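Long-range contacts in Lon211 (Mycobacterium tuberculosis, PDB 6VBK), which probably serves as the substrate-recognition region of an ATP-dependent Lon protease, being its isolated N-terminal domain: residues E10-V16 with L119-V125; L25-V30 with D173-Y177; A42-A46 with P115-W120; V103-R107 with V189-V193. Residues are numbered along the deposited sequence.

Overall arrangement
A single domain can join its parts by quite different chemistry, and this chain offers a worked example. Interactions 1 and 3 lie farther out, their centres about 14 and 19 Å from the centre of the chain, and share Leu-119 and Trp-120. Interaction 1 is main-chain pairing of two sheet strands, with the most buried area of the four (673 Å²); interaction 3 sets a helix against the loop leading into one of them, through alanines and one water. The more central interactions 2 and 4, their centres about 6 and 7 Å from the chain centre, join sheet to later helices through an aromatic contact and a buried arginine, linked by the Arg-105 to Asp-173 salt bridge. All four are only partly buried.

Interaction 1 (E10-V16 with L119-V125); sequences ETLTLPV and LWVEGTV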
loop_
_atom_site.group_PDB
_atom_site.type_symbol
_atom_site.label_atom_id
_atom_site.label_comp_id
_atom_site.label_asym_id
_atom_site.label_seq_id
_atom_site.Cartn_x
_atom_site.Cartn_y
_atom_site.Cartn_z
ATOM N N GLU B 10 -0.126 -3.153 1.079
ATOM C CA GLU B 10 0.822 -2.340 1.828
ATOM C C GLU B 10 2.113 -2.167 1.038
ATOM O O GLU B 10 2.567 -3.086 0.351
ATOM C CB GLU B 10 1.110 -2.986 3.183
ATOM C CG GLU B 10 1.143 -2.010 4.347
ATOM C CD GLU B 10 1.166 -2.712 5.691
ATOM O OE1 GLU B 10 0.957 -3.942 5.723
ATOM O OE2 GLU B 10 1.390 -2.033 6.714
ATOM N N THR B 11 2.702 -0.977 1.135
ATOM C CA THR B 11 3.950 -0.658 0.451
ATOM C C THR B 11 5.092 -0.662 1.460
ATOM O O THR B 11 5.068 0.096 2.436
ATOM C CB THR B 11 3.865 0.696 -0.255
ATOM O OG1 THR B 11 3.063 0.573 -1.436
ATOM C CG2 THR B 11 5.253 1.187 -0.641
ATOM N N LEU B 12 6.082 -1.517 1.226
ATOM C CA LEU B 12 7.249 -1.613 2.087
ATOM C C LEU B 12 8.381 -0.737 1.563
ATOM O O LEU B 12 8.465 -0.425 0.374
ATOM C CB LEU B 12 7.733 -3.060 2.191
ATOM C CG LEU B 12 7.006 -4.008 3.140
ATOM C CD1 LEU B 12 7.588 -5.400 3.011
ATOM C CD2 LEU B 12 7.116 -3.519 4.574
ATOM N N THR B 13 9.264 -0.348 2.478
ATOM C CA THR B 13 10.483 0.379 2.149
ATOM C C THR B 13 11.665 -0.428 2.665
ATOM O O THR B 13 11.783 -0.654 3.875
ATOM C CB THR B 13 10.470 1.785 2.755
ATOM O OG1 THR B 13 9.399 2.544 2.179
ATOM C CG2 THR B 13 11.782 2.494 2.485
ATOM N N LEU B 14 12.528 -0.867 1.754
ATOM C CA LEU B 14 13.612 -1.779 2.084
ATOM C C LEU B 14 14.896 -1.338 1.399
ATOM O O LEU B 14 14.853 -0.745 0.314
ATOM C CB LEU B 14 13.280 -3.217 1.656
ATOM C CG LEU B 14 12.030 -3.849 2.270
ATOM C CD1 LEU B 14 11.659 -5.119 1.526
ATOM C CD2 LEU B 14 12.247 -4.131 3.749
ATOM N N PRO B 15 16.050 -1.614 2.005
ATOM C CA PRO B 15 17.319 -1.360 1.317
ATOM C C PRO B 15 17.610 -2.453 0.301
ATOM O O PRO B 15 17.350 -3.635 0.538
ATOM C CB PRO B 15 18.343 -1.368 2.457
ATOM C CG PRO B 15 17.753 -2.296 3.465
ATOM C CD PRO B 15 16.254 -2.140 3.368
ATOM N N VAL B 16 18.150 -2.045 -0.842
ATOM C CA VAL B 16 18.412 -2.974 -1.935
ATOM C C VAL B 16 19.757 -3.650 -1.711
ATOM O O VAL B 16 20.795 -2.983 -1.631
ATOM C CB VAL B 16 18.376 -2.258 -3.292
ATOM C CG1 VAL B 16 18.843 -3.197 -4.394
ATOM C CG2 VAL B 16 16.977 -1.749 -3.584
ATOM N N LEU B 119 20.844 1.963 -1.094
ATOM C CA LEU B 119 19.762 2.438 -1.944
ATOM C C LEU B 119 18.434 1.889 -1.441
ATOM O O LEU B 119 18.298 0.684 -1.204
ATOM C CB LEU B 119 20.000 2.016 -3.393
ATOM C CG LEU B 119 18.841 2.204 -4.374
ATOM C CD1 LEU B 119 18.418 3.664 -4.451
ATOM C CD2 LEU B 119 19.223 1.678 -5.748
ATOM N N TRP B 120 17.456 2.775 -1.274
ATOM C CA TRP B 120 16.142 2.411 -0.771
ATOM C C TRP B 120 15.110 2.499 -1.886
ATOM O O TRP B 120 15.133 3.432 -2.695
ATOM C CB TRP B 120 15.731 3.318 0.391
ATOM C CG TRP B 120 16.553 3.123 1.627
ATOM C CD1 TRP B 120 17.785 3.651 1.886
ATOM C CD2 TRP B 120 16.199 2.348 2.779
ATOM N NE1 TRP B 120 18.221 3.251 3.126
ATOM C CE2 TRP B 120 17.265 2.451 3.695
ATOM C CE3 TRP B 120 15.085 1.579 3.124
ATOM C CZ2 TRP B 120 17.248 1.811 4.931
ATOM C CZ3 TRP B 120 15.070 0.947 4.353
ATOM C CH2 TRP B 120 16.145 1.065 5.241
ATOM N N VAL B 121 14.209 1.517 -1.928
ATOM C CA VAL B 121 13.112 1.493 -2.886
ATOM C C VAL B 121 11.833 1.117 -2.152
ATOM O O VAL B 121 11.857 0.487 -1.092
ATOM C CB VAL B 121 13.359 0.511 -4.056
ATOM C CG1 VAL B 121 14.630 0.875 -4.812
ATOM C CG2 VAL B 121 13.421 -0.921 -3.547
ATOM N N GLU B 122 10.707 1.522 -2.727
ATOM C CA GLU B 122 9.405 1.096 -2.239
ATOM C C GLU B 122 8.986 -0.187 -2.942
ATOM O O GLU B 122 9.283 -0.398 -4.121
ATOM C CB GLU B 122 8.353 2.184 -2.456
ATOM C CG GLU B 122 8.562 3.423 -1.601
ATOM C CD GLU B 122 7.484 4.467 -1.812
ATOM O OE1 GLU B 122 6.640 4.277 -2.713
ATOM O OE2 GLU B 122 7.480 5.476 -1.078
ATOM N N GLY B 123 8.297 -1.052 -2.203
ATOM C CA GLY B 123 7.895 -2.335 -2.747
ATOM C C GLY B 123 6.607 -2.828 -2.127
ATOM O O GLY B 123 6.186 -2.369 -1.060
ATOM N N THR B 124 5.987 -3.789 -2.810
ATOM C CA THR B 124 4.708 -4.352 -2.398
ATOM C C THR B 124 4.841 -5.863 -2.287
ATOM O O THR B 124 5.241 -6.523 -3.251
ATOM C CB THR B 124 3.602 -3.988 -3.390
ATOM O OG1 THR B 124 3.452 -2.566 -3.434
ATOM C CG2 THR B 124 2.284 -4.622 -2.974
ATOM N N VAL B 125 4.504 -6.406 -1.115
ATOM C CA VAL B 125 4.490 -7.853 -0.948
ATOM C C VAL B 125 3.439 -8.449 -1.870
ATOM O O VAL B 125 2.283 -8.009 -1.889
ATOM C CB VAL B 125 4.224 -8.227 0.516
ATOM C CG1 VAL B 125 4.274 -9.738 0.694
ATOM C CG2 VAL B 125 5.227 -7.549 1.426
HETATM O O HOH W 1 22.011 -0.460 -2.016
#
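Strands 10-16 and 120-125 run antiparallel with a marked twist, their axes 4.3 Å apart at closest and their directions 140° apart. Two hydrogen-bonded pairs mark the register: Leu-12 N reaches Gly-123 O at a very short 2.4 Å and Gly-123 N reaches Leu-12 O at 2.7 Å; Leu-14 N to Val-121 O and Val-121 N to Leu-14 O are both 3.2 Å. Val-16 N to Leu-119 O, 2.8 Å, continues the ladder, and a water bridges Val-16 O and Leu-119 N. Thr-13 with Glu-122 and Pro-15 with Trp-120 are the intervening non-hydrogen-bonded pairs.

On the face carrying Pro-15 and Trp-120, Pro-15 CD lies 3.9 Å from the centroid of the six-membered indole ring, a CH-pi contact over its face, while Trp-120 NE1 is hydrogen-bonded to Pro-115 O. Toward the opposite face, that of Leu-12, Leu-14 and Val-121, Val-16 CG2 at one end meets Val-121 CG2 at 3.7 Å, and Val-125 CG2 at the other meets Leu-12 CD1 at 3.6 Å. Strand 120-125 also pairs with 96-112, and Thr-11 packs on Gly-89 of the second subunit.

Main-chain bonds hold the strands together, while side chains such as Pro-15 on Trp-120 go with this particular alignment.

Interaction 2 (L25-V30 with D173-Y177); sequences LPGMVV and DNSGY
A type II beta turn, Leu-25 to Met-28, leading into sheet strand 29-33, here meets the helical part of the chain that follows the sheet, at the 3-10 segment 174-177. Met-28 N donates a hydrogen bond to Leu-25 O at 3.1 Å, and Gly-27 has the positive phi (95°) of the third turn position. Leu-25 and Asp-173 have CA atoms 5.7 Å apart.

Asp-173 (chi1 m) brings its CB to 3.2 Å from Pro-26 O, and its O to 3.3 Å from Leu-25 CD1; its carboxylate forms a salt bridge with Arg-105. Gly-176 packs against the methionine, its C 3.6 Å from Met-28 CE, where a CB would clash with the sulfur. Met-28 (m, t, p) accepts a weak hydrogen bond, Leu-25 N to Met-28 SD, 3.3 Å. Tyr-177 (chi1 m, chi2 -74°) meets it twice: Met-28 CE makes a CH-pi contact 3.9 Å from the ring centroid, almost on the normal, and SD an oblique Met-aromatic contact at 4.8 Å. Finally, Tyr-177 OH donates to Val-29 O at 2.7 Å.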
loop_
_atom_site.group_PDB
_atom_site.type_symbol
_atom_site.label_atom_id
_atom_site.label_comp_id
_atom_site.label_asym_id
_atom_site.label_seq_id
_atom_site.Cartn_x
_atom_site.Cartn_y
_atom_site.Cartn_z
ATOM N N LEU B 25 15.242 -17.013 -4.012
ATOM C CA LEU B 25 13.798 -17.125 -4.104
ATOM C C LEU B 25 13.192 -17.308 -2.721
ATOM O O LEU B 25 13.885 -17.691 -1.775
ATOM C CB LEU B 25 13.415 -18.305 -5.005
ATOM C CG LEU B 25 13.871 -18.199 -6.461
ATOM C CD1 LEU B 25 13.488 -19.447 -7.240
ATOM C CD2 LEU B 25 13.288 -16.956 -7.114
ATOM N N PRO B 26 11.901 -17.013 -2.559
ATOM C CA PRO B 26 11.252 -17.260 -1.266
ATOM C C PRO B 26 11.371 -18.721 -0.859
ATOM O O PRO B 26 11.190 -19.630 -1.671
ATOM C CB PRO B 26 9.796 -16.860 -1.520
ATOM C CG PRO B 26 9.880 -15.848 -2.613
ATOM C CD PRO B 26 11.013 -16.297 -3.493
ATOM N N GLY B 27 11.693 -18.939 0.416
ATOM C CA GLY B 27 11.900 -20.270 0.939
ATOM C C GLY B 27 13.339 -20.738 0.951
ATOM O O GLY B 27 13.622 -21.795 1.528
ATOM N N MET B 28 14.255 -19.993 0.337
ATOM C CA MET B 28 15.661 -20.367 0.298
ATOM C C MET B 28 16.428 -19.687 1.425
ATOM O O MET B 28 16.046 -18.619 1.911
ATOM C CB MET B 28 16.287 -19.992 -1.047
ATOM C CG MET B 28 15.720 -20.737 -2.248
ATOM S SD MET B 28 16.363 -20.116 -3.819
ATOM C CE MET B 28 18.125 -20.369 -3.608
ATOM N N VAL B 29 17.524 -20.319 1.837
ATOM C CA VAL B 29 18.435 -19.754 2.826
ATOM C C VAL B 29 19.850 -19.914 2.288
ATOM O O VAL B 29 20.265 -21.025 1.935
ATOM C CB VAL B 29 18.279 -20.414 4.209
ATOM C CG1 VAL B 29 18.290 -21.933 4.103
ATOM C CG2 VAL B 29 19.361 -19.928 5.158
ATOM N N VAL B 30 20.577 -18.804 2.192
ATOM C CA VAL B 30 21.880 -18.788 1.530
ATOM C C VAL B 30 22.834 -17.903 2.315
ATOM O O VAL B 30 22.413 -17.038 3.094
ATOM C CB VAL B 30 21.778 -18.287 0.074
ATOM C CG1 VAL B 30 21.025 -19.287 -0.793
ATOM C CG2 VAL B 30 21.117 -16.919 0.030
ATOM N N ASP B 173 9.923 -22.741 -5.993
ATOM C CA ASP B 173 10.990 -21.824 -5.612
ATOM C C ASP B 173 12.249 -22.535 -5.133
ATOM O O ASP B 173 13.300 -21.893 -5.041
ATOM C CB ASP B 173 10.493 -20.865 -4.531
ATOM C CG ASP B 173 9.553 -19.810 -5.082
ATOM O OD1 ASP B 173 9.663 -19.494 -6.285
ATOM O OD2 ASP B 173 8.713 -19.294 -4.315
ATOM N N ASN B 174 12.178 -23.833 -4.831
ATOM C CA ASN B 174 13.381 -24.573 -4.466
ATOM C C ASN B 174 14.313 -24.785 -5.652
ATOM O O ASN B 174 15.462 -25.193 -5.451
ATOM C CB ASN B 174 13.003 -25.921 -3.843
ATOM C CG ASN B 174 14.148 -26.549 -3.064
ATOM O OD1 ASN B 174 14.868 -27.406 -3.576
ATOM N ND2 ASN B 174 14.321 -26.121 -1.817
ATOM N N SER B 175 13.853 -24.506 -6.874
ATOM C CA SER B 175 14.697 -24.600 -8.058
ATOM C C SER B 175 15.831 -23.583 -8.058
ATOM O O SER B 175 16.746 -23.702 -8.880
ATOM C CB SER B 175 13.848 -24.430 -9.319
ATOM O OG SER B 175 13.135 -23.206 -9.293
ATOM N N GLY B 176 15.794 -22.590 -7.166
ATOM C CA GLY B 176 16.891 -21.645 -7.058
ATOM C C GLY B 176 18.198 -22.275 -6.632
ATOM O O GLY B 176 19.263 -21.689 -6.859
ATOM N N TYR B 177 18.147 -23.455 -6.011
ATOM C CA TYR B 177 19.355 -24.190 -5.661
ATOM C C TYR B 177 19.898 -25.018 -6.816
ATOM O O TYR B 177 21.011 -25.544 -6.710
ATOM C CB TYR B 177 19.090 -25.118 -4.471
ATOM C CG TYR B 177 18.943 -24.421 -3.137
ATOM C CD1 TYR B 177 20.049 -23.896 -2.482
ATOM C CD2 TYR B 177 17.703 -24.314 -2.520
ATOM C CE1 TYR B 177 19.921 -23.268 -1.257
ATOM C CE2 TYR B 177 17.566 -23.689 -1.295
ATOM C CZ TYR B 177 18.678 -23.168 -0.668
ATOM O OH TYR B 177 18.546 -22.545 0.552
#

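Interaction 3 (A42-A46 with P115-W120); sequences AAIEA and PGAALW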
loop_
_atom_site.group_PDB
_atom_site.type_symbol
_atom_site.label_atom_id
_atom_site.label_comp_id
_atom_site.label_asym_id
_atom_site.label_seq_id
_atom_site.Cartn_x
_atom_site.Cartn_y
_atom_site.Cartn_z
ATOM N N ALA B 42 26.660 -2.339 3.236
ATOM C CA ALA B 42 25.912 -1.114 3.495
ATOM C C ALA B 42 24.414 -1.384 3.542
ATOM O O ALA B 42 23.687 -0.750 4.316
ATOM C CB ALA B 42 26.234 -0.061 2.435
ATOM N N ALA B 43 23.933 -2.319 2.718
ATOM C CA ALA B 43 22.519 -2.676 2.749
ATOM C C ALA B 43 22.145 -3.328 4.074
ATOM O O ALA B 43 21.071 -3.056 4.624
ATOM C CB ALA B 43 22.185 -3.603 1.581
ATOM N N ILE B 44 23.020 -4.185 4.603
ATOM C CA ILE B 44 22.737 -4.840 5.876
ATOM C C ILE B 44 22.766 -3.831 7.016
ATOM O O ILE B 44 21.938 -3.887 7.934
ATOM C CB ILE B 44 23.730 -5.994 6.111
ATOM C CG1 ILE B 44 23.584 -7.047 5.009
ATOM C CG2 ILE B 44 23.522 -6.615 7.485
ATOM C CD1 ILE B 44 24.487 -8.246 5.183
ATOM N N GLU B 45 23.709 -2.886 6.976
ATOM C CA GLU B 45 23.797 -1.892 8.043
ATOM C C GLU B 45 22.653 -0.892 7.966
ATOM O O GLU B 45 22.147 -0.440 9.000
ATOM C CB GLU B 45 25.147 -1.180 7.987
ATOM C CG GLU B 45 26.300 -2.030 8.489
ATOM C CD GLU B 45 26.058 -2.559 9.891
ATOM O OE1 GLU B 45 25.568 -1.789 10.746
ATOM O OE2 GLU B 45 26.346 -3.750 10.136
ATOM N N ALA B 46 22.234 -0.528 6.751
ATOM C CA ALA B 46 21.039 0.297 6.606
ATOM C C ALA B 46 19.806 -0.442 7.106
ATOM O O ALA B 46 18.900 0.165 7.688
ATOM C CB ALA B 46 20.860 0.714 5.147
ATOM N N PRO B 115 17.838 5.471 6.066
ATOM C CA PRO B 115 19.129 5.596 6.756
ATOM C C PRO B 115 20.214 4.791 6.057
ATOM O O PRO B 115 19.958 3.952 5.192
ATOM C CB PRO B 115 18.836 5.049 8.155
ATOM C CG PRO B 115 17.687 4.114 7.956
ATOM C CD PRO B 115 16.850 4.731 6.869
ATOM N N GLY B 116 21.457 5.066 6.450
ATOM C CA GLY B 116 22.598 4.372 5.890
ATOM C C GLY B 116 22.944 4.845 4.489
ATOM O O GLY B 116 22.350 5.771 3.934
ATOM N N ALA B 117 23.939 4.178 3.907
ATOM C CA ALA B 117 24.435 4.508 2.578
ATOM C C ALA B 117 23.841 3.626 1.489
ATOM O O ALA B 117 24.291 3.689 0.340
ATOM C CB ALA B 117 25.963 4.415 2.549
ATOM N N ALA B 118 22.845 2.811 1.819
ATOM C CA ALA B 118 22.252 1.891 0.863
ATOM C C ALA B 118 21.165 2.578 0.041
ATOM O O ALA B 118 20.632 3.626 0.414
ATOM C CB ALA B 118 21.669 0.674 1.578
ATOM N N LEU B 119 20.844 1.963 -1.094
ATOM C CA LEU B 119 19.762 2.438 -1.944
ATOM C C LEU B 119 18.434 1.889 -1.441
ATOM O O LEU B 119 18.298 0.684 -1.204
ATOM C CB LEU B 119 20.000 2.016 -3.393
ATOM C CG LEU B 119 18.841 2.204 -4.374
ATOM C CD1 LEU B 119 18.418 3.664 -4.451
ATOM C CD2 LEU B 119 19.223 1.678 -5.748
ATOM N N TRP B 120 17.456 2.775 -1.274
ATOM C CA TRP B 120 16.142 2.411 -0.771
ATOM C C TRP B 120 15.110 2.499 -1.886
ATOM O O TRP B 120 15.133 3.432 -2.695
ATOM C CB TRP B 120 15.731 3.318 0.391
ATOM C CG TRP B 120 16.553 3.123 1.627
ATOM C CD1 TRP B 120 17.785 3.651 1.886
ATOM C CD2 TRP B 120 16.199 2.348 2.779
ATOM N NE1 TRP B 120 18.221 3.251 3.126
ATOM C CE2 TRP B 120 17.265 2.451 3.695
ATOM C CE3 TRP B 120 15.085 1.579 3.124
ATOM C CZ2 TRP B 120 17.248 1.811 4.931
ATOM C CZ3 TRP B 120 15.070 0.947 4.353
ATOM C CH2 TRP B 120 16.145 1.065 5.241
HETATM O O HOH W 2 24.479 1.700 5.290
#
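Small side chains allow close approach, and the packing of helix 38-50 on the loop before strand 120-125 illustrates the rule. The apolar contacts come almost entirely from alanine. Ala-118 CB lies 3.6 Å from Ala-43 CA and 3.7 Å from Ala-46 CB, so its methyl sits against the helix between these two residues. Ala-46, the helix residue most covered here, also touches the indole, with CB 3.8 Å from Trp-120 CZ2, and Ala-46 CB lies 3.4 Å from Pro-115 O. Gly-116 brings its CA within 4.1 Å of Ala-46 CB; a side chain there would collide with that methyl, and its phi of 76° suits glycine as well.

Polar links are few, and no direct hydrogen bond crosses the contact. One water donates to Ala-42 O at 2.8 Å and accepts from Ala-117 N at 2.9 Å. Inside the loop, Trp-120 NE1 donates to Pro-115 O at 2.8 Å.

Trp-120 also meets Thr-13 and Pro-15 of strand 9-19, Pro-15 over one ring face. The arrangement is that of an alanine-lined helix face packed against the connection of an antiparallel hairpin, strands 96-112 and 120-125.

Interaction 4 (V103-R107 with V189-V193); sequences VSRVR and VLETV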
loop_
_atom_site.group_PDB
_atom_site.type_symbol
_atom_site.label_atom_id
_atom_site.label_comp_id
_atom_site.label_asym_id
_atom_site.label_seq_id
_atom_site.Cartn_x
_atom_site.Cartn_y
_atom_site.Cartn_z
ATOM N N VAL B 103 11.867 -14.668 2.046
ATOM C CA VAL B 103 10.539 -14.729 2.656
ATOM C C VAL B 103 9.438 -14.684 1.596
ATOM O O VAL B 103 8.633 -15.611 1.486
ATOM C CB VAL B 103 10.354 -13.602 3.699
ATOM C CG1 VAL B 103 8.953 -13.641 4.320
ATOM C CG2 VAL B 103 11.419 -13.686 4.781
ATOM N N SER B 104 9.379 -13.604 0.815
ATOM C CA SER B 104 8.277 -13.417 -0.123
ATOM C C SER B 104 8.717 -12.535 -1.285
ATOM O O SER B 104 9.761 -11.880 -1.241
ATOM C CB SER B 104 7.056 -12.814 0.583
ATOM O OG SER B 104 7.386 -11.592 1.224
ATOM N N ARG B 105 7.894 -12.515 -2.332
ATOM C CA ARG B 105 8.174 -11.682 -3.492
ATOM C C ARG B 105 7.685 -10.261 -3.254
ATOM O O ARG B 105 6.617 -10.040 -2.678
ATOM C CB ARG B 105 7.520 -12.263 -4.744
ATOM C CG ARG B 105 8.173 -13.540 -5.229
ATOM C CD ARG B 105 7.449 -14.125 -6.426
ATOM N NE ARG B 105 8.274 -15.112 -7.114
ATOM C CZ ARG B 105 8.394 -16.380 -6.737
ATOM N NH1 ARG B 105 7.742 -16.824 -5.671
ATOM N NH2 ARG B 105 9.171 -17.205 -7.426
ATOM N N VAL B 106 8.484 -9.294 -3.697
ATOM C CA VAL B 106 8.184 -7.879 -3.519
ATOM C C VAL B 106 8.290 -7.199 -4.877
ATOM O O VAL B 106 9.344 -7.261 -5.523
ATOM C CB VAL B 106 9.126 -7.211 -2.504
ATOM C CG1 VAL B 106 8.761 -5.749 -2.327
ATOM C CG2 VAL B 106 9.074 -7.938 -1.168
ATOM N N ARG B 107 7.205 -6.560 -5.312
ATOM C CA ARG B 107 7.204 -5.829 -6.573
ATOM C C ARG B 107 7.884 -4.480 -6.375
ATOM O O ARG B 107 7.388 -3.631 -5.626
ATOM C CB ARG B 107 5.777 -5.646 -7.088
ATOM C CG ARG B 107 5.679 -4.781 -8.334
ATOM C CD ARG B 107 4.473 -5.156 -9.180
ATOM N NE ARG B 107 4.584 -6.516 -9.700
ATOM C CZ ARG B 107 5.234 -6.840 -10.813
ATOM N NH1 ARG B 107 5.833 -5.898 -11.530
ATOM N NH2 ARG B 107 5.286 -8.103 -11.211
ATOM N N VAL B 189 11.438 -16.992 -12.683
ATOM C CA VAL B 189 10.754 -17.636 -11.565
ATOM C C VAL B 189 10.442 -16.609 -10.486
ATOM O O VAL B 189 9.342 -16.590 -9.921
ATOM C CB VAL B 189 11.599 -18.800 -11.012
ATOM C CG1 VAL B 189 10.869 -19.492 -9.870
ATOM C CG2 VAL B 189 11.926 -19.791 -12.114
ATOM N N LEU B 190 11.402 -15.731 -10.193
ATOM C CA LEU B 190 11.153 -14.640 -9.260
ATOM C C LEU B 190 10.117 -13.665 -9.808
ATOM O O LEU B 190 9.422 -12.994 -9.035
ATOM C CB LEU B 190 12.466 -13.919 -8.956
ATOM C CG LEU B 190 12.441 -12.735 -7.991
ATOM C CD1 LEU B 190 11.855 -13.153 -6.654
ATOM C CD2 LEU B 190 13.844 -12.177 -7.817
ATOM N N GLU B 191 9.968 -13.660 -11.135
ATOM C CA GLU B 191 9.046 -12.731 -11.843
ATOM C C GLU B 191 7.581 -13.188 -11.797
ATOM O O GLU B 191 6.729 -12.329 -11.535
ATOM C CB GLU B 191 9.471 -12.584 -13.305
ATOM C CG GLU B 191 8.410 -11.920 -14.165
ATOM C CD GLU B 191 8.489 -12.216 -15.653
ATOM O OE1 GLU B 191 7.432 -12.479 -16.259
ATOM O OE2 GLU B 191 9.604 -12.176 -16.203
ATOM N N THR B 192 7.289 -14.477 -12.001
ATOM C CA THR B 192 5.857 -14.885 -12.082
ATOM C C THR B 192 5.289 -15.272 -10.713
ATOM O O THR B 192 5.662 -16.337 -10.195
ATOM C CB THR B 192 5.657 -15.969 -13.148
ATOM O OG1 THR B 192 6.460 -17.104 -12.826
ATOM C CG2 THR B 192 5.967 -15.477 -14.545
ATOM N N VAL B 193 4.386 -14.437 -10.187
ATOM C CA VAL B 193 3.728 -14.651 -8.863
ATOM C C VAL B 193 2.826 -15.893 -8.885
ATOM O O VAL B 193 2.883 -16.667 -7.914
ATOM C CB VAL B 193 2.959 -13.393 -8.410
ATOM C CG1 VAL B 193 3.907 -12.281 -7.993
ATOM C CG2 VAL B 193 1.991 -12.892 -9.470
#
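Arg-105 provides both hydrogen bonds of this contact, each to a main-chain carbonyl of helix 183-191 near its C-terminal end. Its NH2 donates to Val-189 O at 2.6 Å and its NE to Leu-190 O at 3.1 Å, both acceptors lying near the plane of the guanidinium. The same NH2 forms a salt bridge with Asp-173. Thr-192 O lies over one face of the guanidinium, 4.2 Å from Arg-105 NE, and is itself hydrogen-bonded to Arg-198 NH1.

An extended side chain, m, t, t through chi3, carries Arg-105 from the strand to the helix and lays its aliphatic part along apolar neighbours: Arg-105 CG is 4.0 Å from Leu-190 CD1, and Arg-105 CD is 4.3 Å from Val-193 CG1. Leu-190 and Val-189 also pack on Leu-25.

With the nearest pair of CA atoms, Arg-105 and Leu-190, 7.1 Å apart, a long side chain bridges the gap between sheet and helix. A buried arginine here finds acceptors in carbonyls at the end of the helix that carries the partial negative charge of its dipole, and in a carboxylate that offsets part of the charge, with the like-charged Arg-198 close by.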